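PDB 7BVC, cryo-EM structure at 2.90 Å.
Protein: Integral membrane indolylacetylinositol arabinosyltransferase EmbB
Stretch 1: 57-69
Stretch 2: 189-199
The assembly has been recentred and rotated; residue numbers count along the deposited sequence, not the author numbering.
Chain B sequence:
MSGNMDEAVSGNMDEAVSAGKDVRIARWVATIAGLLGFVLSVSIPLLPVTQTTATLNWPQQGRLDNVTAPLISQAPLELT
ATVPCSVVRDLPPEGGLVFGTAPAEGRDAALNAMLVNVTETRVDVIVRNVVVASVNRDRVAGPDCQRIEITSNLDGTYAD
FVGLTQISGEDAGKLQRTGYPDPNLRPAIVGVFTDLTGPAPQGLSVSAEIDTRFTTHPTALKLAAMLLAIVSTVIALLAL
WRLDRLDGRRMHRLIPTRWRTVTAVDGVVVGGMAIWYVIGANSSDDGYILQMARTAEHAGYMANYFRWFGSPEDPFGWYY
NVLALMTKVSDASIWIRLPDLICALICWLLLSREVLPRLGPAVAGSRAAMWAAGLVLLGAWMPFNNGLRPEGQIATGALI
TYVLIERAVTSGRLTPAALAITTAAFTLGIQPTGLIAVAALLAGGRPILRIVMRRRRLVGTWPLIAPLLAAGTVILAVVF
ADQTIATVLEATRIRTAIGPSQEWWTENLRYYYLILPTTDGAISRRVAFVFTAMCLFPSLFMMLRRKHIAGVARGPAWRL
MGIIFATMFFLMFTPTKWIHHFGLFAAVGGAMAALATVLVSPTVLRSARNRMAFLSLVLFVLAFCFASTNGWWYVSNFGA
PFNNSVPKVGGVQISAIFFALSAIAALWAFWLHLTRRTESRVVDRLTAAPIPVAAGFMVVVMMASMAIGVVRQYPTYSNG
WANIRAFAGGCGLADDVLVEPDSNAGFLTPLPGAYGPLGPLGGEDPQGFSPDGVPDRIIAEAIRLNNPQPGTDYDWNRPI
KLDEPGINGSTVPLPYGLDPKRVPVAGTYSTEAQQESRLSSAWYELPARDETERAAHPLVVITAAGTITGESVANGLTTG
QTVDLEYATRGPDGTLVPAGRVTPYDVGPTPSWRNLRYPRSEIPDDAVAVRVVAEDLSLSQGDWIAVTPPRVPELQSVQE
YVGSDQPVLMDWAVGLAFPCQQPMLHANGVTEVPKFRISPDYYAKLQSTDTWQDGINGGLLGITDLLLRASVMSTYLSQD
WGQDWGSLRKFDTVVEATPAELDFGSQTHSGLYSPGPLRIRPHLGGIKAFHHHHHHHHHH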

# COMPACT_ATOMS: atom_id res chain seq x y z
N ASN B 57 -6.87 -37.59 -30.04
CA ASN B 57 -6.83 -37.63 -31.52
C ASN B 57 -8.11 -37.08 -32.11
O ASN B 57 -9.02 -36.96 -31.39
CB ASN B 57 -6.71 -39.06 -31.99
CG ASN B 57 -5.53 -39.68 -31.31
OD1 ASN B 57 -5.07 -39.15 -30.33
ND2 ASN B 57 -5.01 -40.76 -31.83
N TRP B 58 -8.17 -36.80 -33.39
CA TRP B 58 -9.45 -36.29 -33.91
C TRP B 58 -9.58 -36.64 -35.37
O TRP B 58 -9.01 -35.98 -36.14
CB TRP B 58 -9.54 -34.79 -33.68
CG TRP B 58 -10.76 -34.18 -34.28
CD1 TRP B 58 -12.04 -34.24 -33.82
CD2 TRP B 58 -10.80 -33.37 -35.46
NE1 TRP B 58 -12.86 -33.54 -34.64
CE2 TRP B 58 -12.13 -32.99 -35.64
CE3 TRP B 58 -9.85 -32.93 -36.37
CZ2 TRP B 58 -12.52 -32.20 -36.71
CZ3 TRP B 58 -10.23 -32.14 -37.41
CH2 TRP B 58 -11.55 -31.78 -37.58
N PRO B 59 -10.39 -37.61 -35.79
CA PRO B 59 -11.82 -37.47 -35.81
C PRO B 59 -12.69 -38.45 -35.00
O PRO B 59 -13.82 -38.51 -35.25
CB PRO B 59 -11.94 -37.58 -37.33
CG PRO B 59 -10.98 -38.66 -37.68
CD PRO B 59 -10.00 -38.77 -36.53
N GLN B 60 -12.12 -39.16 -34.03
CA GLN B 60 -12.83 -40.08 -33.10
C GLN B 60 -13.51 -41.28 -33.78
O GLN B 60 -13.12 -42.42 -33.49
CB GLN B 60 -13.75 -39.31 -32.16
CG GLN B 60 -13.18 -38.00 -31.66
CD GLN B 60 -12.20 -38.25 -30.56
OE1 GLN B 60 -11.71 -39.33 -30.39
NE2 GLN B 60 -11.88 -37.23 -29.81
N GLN B 61 -14.48 -41.07 -34.65
CA GLN B 61 -15.23 -42.18 -35.23
C GLN B 61 -15.64 -41.85 -36.67
O GLN B 61 -16.78 -42.07 -37.09
CB GLN B 61 -16.46 -42.50 -34.39
CG GLN B 61 -16.16 -42.83 -32.93
CD GLN B 61 -15.36 -44.11 -32.78
OE1 GLN B 61 -15.31 -44.94 -33.69
NE2 GLN B 61 -14.74 -44.28 -31.62
N GLY B 62 -14.69 -41.33 -37.44
CA GLY B 62 -14.96 -41.02 -38.83
C GLY B 62 -16.00 -39.95 -39.05
O GLY B 62 -16.59 -39.89 -40.14
N ARG B 63 -16.26 -39.12 -38.05
CA ARG B 63 -17.23 -38.04 -38.16
C ARG B 63 -16.56 -36.73 -37.79
O ARG B 63 -15.89 -36.65 -36.75
CB ARG B 63 -18.44 -38.30 -37.25
CG ARG B 63 -18.10 -39.00 -35.94
CD ARG B 63 -19.35 -39.23 -35.11
NE ARG B 63 -19.11 -40.15 -34.00
CZ ARG B 63 -18.68 -39.77 -32.80
NH1 ARG B 63 -18.44 -38.49 -32.55
NH2 ARG B 63 -18.50 -40.68 -31.85
N LEU B 64 -16.74 -35.72 -38.63
CA LEU B 64 -16.09 -34.42 -38.43
C LEU B 64 -16.91 -33.52 -37.51
O LEU B 64 -17.23 -32.38 -37.84
CB LEU B 64 -15.85 -33.76 -39.77
CG LEU B 64 -14.79 -34.42 -40.66
CD1 LEU B 64 -14.70 -33.72 -42.00
CD2 LEU B 64 -13.44 -34.43 -39.96
N ASP B 65 -17.25 -34.03 -36.33
CA ASP B 65 -17.97 -33.26 -35.33
C ASP B 65 -16.98 -32.59 -34.38
O ASP B 65 -15.88 -33.10 -34.13
CB ASP B 65 -18.92 -34.14 -34.53
CG ASP B 65 -20.00 -34.76 -35.40
OD1 ASP B 65 -20.33 -34.17 -36.45
OD2 ASP B 65 -20.52 -35.84 -35.03
N ASN B 66 -17.37 -31.43 -33.86
CA ASN B 66 -16.53 -30.71 -32.92
C ASN B 66 -16.31 -31.54 -31.66
O ASN B 66 -17.06 -32.47 -31.35
CB ASN B 66 -17.16 -29.36 -32.56
CG ASN B 66 -17.33 -28.46 -33.76
OD1 ASN B 66 -16.54 -28.50 -34.70
ND2 ASN B 66 -18.37 -27.63 -33.73
N VAL B 67 -15.25 -31.20 -30.93
CA VAL B 67 -14.85 -31.94 -29.74
C VAL B 67 -14.37 -30.95 -28.69
O VAL B 67 -13.70 -29.97 -29.02
CB VAL B 67 -13.76 -32.98 -30.07
CG1 VAL B 67 -13.01 -33.40 -28.82
CG2 VAL B 67 -14.38 -34.20 -30.73
N THR B 68 -14.73 -31.19 -27.44
CA THR B 68 -14.28 -30.36 -26.32
C THR B 68 -13.43 -31.20 -25.38
O THR B 68 -13.77 -32.36 -25.09
CB THR B 68 -15.47 -29.73 -25.59
OG1 THR B 68 -15.00 -28.76 -24.65
CG2 THR B 68 -16.31 -30.77 -24.87
N ALA B 69 -12.31 -30.63 -24.93
CA ALA B 69 -11.40 -31.29 -24.00
C ALA B 69 -10.50 -30.25 -23.36
O ALA B 69 -9.30 -30.18 -23.68
CB ALA B 69 -10.57 -32.35 -24.72
N ILE B 189 -5.04 -25.46 -25.74
CA ILE B 189 -6.01 -26.44 -26.22
C ILE B 189 -7.27 -26.36 -25.38
O ILE B 189 -7.23 -26.40 -24.15
CB ILE B 189 -5.42 -27.86 -26.20
CG1 ILE B 189 -4.10 -27.89 -26.98
CG2 ILE B 189 -6.40 -28.85 -26.80
CD1 ILE B 189 -4.26 -27.76 -28.46
N VAL B 190 -8.41 -26.24 -26.07
CA VAL B 190 -9.72 -26.44 -25.46
C VAL B 190 -10.51 -27.54 -26.14
O VAL B 190 -11.32 -28.22 -25.48
CB VAL B 190 -10.51 -25.11 -25.46
CG1 VAL B 190 -11.99 -25.33 -25.24
CG2 VAL B 190 -9.95 -24.16 -24.41
N GLY B 191 -10.29 -27.79 -27.43
CA GLY B 191 -10.92 -28.89 -28.12
C GLY B 191 -10.39 -28.97 -29.54
O GLY B 191 -9.24 -28.62 -29.80
N VAL B 192 -11.25 -29.44 -30.44
CA VAL B 192 -10.99 -29.39 -31.87
C VAL B 192 -12.28 -28.95 -32.54
O VAL B 192 -13.29 -29.66 -32.47
CB VAL B 192 -10.51 -30.73 -32.45
CG1 VAL B 192 -10.07 -30.53 -33.89
CG2 VAL B 192 -9.38 -31.31 -31.63
N PHE B 193 -12.26 -27.78 -33.17
CA PHE B 193 -13.45 -27.16 -33.75
C PHE B 193 -13.18 -26.87 -35.22
O PHE B 193 -12.34 -26.03 -35.54
CB PHE B 193 -13.82 -25.88 -33.01
CG PHE B 193 -13.94 -26.05 -31.53
CD1 PHE B 193 -15.12 -26.48 -30.96
CD2 PHE B 193 -12.87 -25.76 -30.70
CE1 PHE B 193 -15.23 -26.63 -29.59
CE2 PHE B 193 -12.97 -25.92 -29.33
CZ PHE B 193 -14.15 -26.35 -28.78
N THR B 194 -13.90 -27.55 -36.10
CA THR B 194 -13.76 -27.40 -37.54
C THR B 194 -15.00 -26.73 -38.12
O THR B 194 -15.93 -26.36 -37.41
CB THR B 194 -13.52 -28.76 -38.20
OG1 THR B 194 -13.25 -28.58 -39.59
CG2 THR B 194 -14.74 -29.64 -38.04
N ASP B 195 -15.00 -26.59 -39.45
CA ASP B 195 -16.18 -26.12 -40.17
C ASP B 195 -16.64 -27.10 -41.24
O ASP B 195 -17.63 -26.82 -41.92
CB ASP B 195 -15.91 -24.76 -40.82
CG ASP B 195 -16.24 -23.60 -39.90
OD1 ASP B 195 -16.31 -23.82 -38.67
OD2 ASP B 195 -16.42 -22.47 -40.40
N LEU B 196 -15.96 -28.23 -41.40
CA LEU B 196 -16.37 -29.25 -42.35
C LEU B 196 -17.52 -30.07 -41.77
O LEU B 196 -17.97 -29.86 -40.64
CB LEU B 196 -15.19 -30.14 -42.73
CG LEU B 196 -13.83 -29.45 -42.87
CD1 LEU B 196 -12.73 -30.49 -43.02
CD2 LEU B 196 -13.83 -28.50 -44.05
N THR B 197 -18.00 -31.04 -42.55
CA THR B 197 -19.08 -31.90 -42.12
C THR B 197 -19.13 -33.13 -43.01
O THR B 197 -18.56 -33.14 -44.11
CB THR B 197 -20.43 -31.17 -42.14
OG1 THR B 197 -21.43 -32.00 -41.53
CG2 THR B 197 -20.84 -30.85 -43.57
N GLY B 198 -19.81 -34.16 -42.53
CA GLY B 198 -19.97 -35.39 -43.27
C GLY B 198 -18.92 -36.42 -42.90
O GLY B 198 -18.40 -36.43 -41.78
N PRO B 199 -18.61 -37.31 -43.83
CA PRO B 199 -17.57 -38.32 -43.57
C PRO B 199 -16.18 -37.70 -43.61
O PRO B 199 -15.87 -36.87 -44.47
CB PRO B 199 -17.77 -39.33 -44.70
CG PRO B 199 -18.35 -38.53 -45.81
CD PRO B 199 -19.22 -37.48 -45.16

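Residues 57-69 and 189-199 of EmbB, at least 120 positions apart in sequence where they touch, run antiparallel and bury 755 Å² between them, counting both sides. Part of the contact is a short antiparallel ladder between the two stretches. Val67 and Val192 form its hydrogen-bonded pair and satisfy each other: Val67 N donates to Val192 O at 2.9 Å, and Val192 N donates to Val67 O, also at 2.9 Å. One step on, Thr68 and Gly191 make the non-hydrogen-bonded pair, with Thr68 CA and Gly191 CA 4.1 Å apart. This close approach depends on the absence of a side chain at Gly191, because a CB there would lie 2.0 Å from Val67 O and 3.0 Å from Thr68 CA. The ladder's hydrogen bonding continues where Ala69 N donates to Val190 O, at 2.7 Å and nearly straight, with an angle of 163° at the hydrogen.

The ladder carbonyls also receive CA-H...O contacts. Val67 O, already bonded to Val192 N, lies 3.1 Å from Gly191 CA and sits over one face of the Phe193 ring, 3.7 Å from Phe193 CZ. Val192 O likewise takes a contact from Asn66 CA at 3.4 Å.

Beyond the ladder, a side chain takes over the role of acceptor. The CA-to-CB bond of Asn66 points sideways, but the end of the side chain comes nearer the partner stretch, and Asn66 OD1 accepts from Thr194 N at 3.1 Å. Thr194 OG1 in turn accepts from Leu196 N at 3.3 Å, a local bond with an angle of 176°, and is also hydrogen-bonded elsewhere in the structure.

Trp58 combines polar and apolar contacts. Its indole NE1 donates to Asp65 O at 3.1 Å, almost linearly at 174°, satisfying the ring's polar atom within its own stretch. The carbons of the ring meet the other stretch: Val192 CG1 sits over one face, 3.5 Å from the centroid of the six-membered ring and 20° off its normal, a CH-pi contact. Thr194 CG2 meets the ring edge near its plane, 3.6 Å from Trp58 CZ2, and the same methyl lies 3.7 Å from Leu64 O.

The CA-to-CB bond of Leu64 points toward the other stretch, which covers 106 Å² of this buried residue, and Leu64 CD1 packs 3.7 Å from Leu196 CB. Farther along, Arg63 and Pro199 form a single backbone bridge, their CA atoms 5.4 Å apart. Here the CA-to-CB bonds of both residues point away, leaving the backbones to face each other.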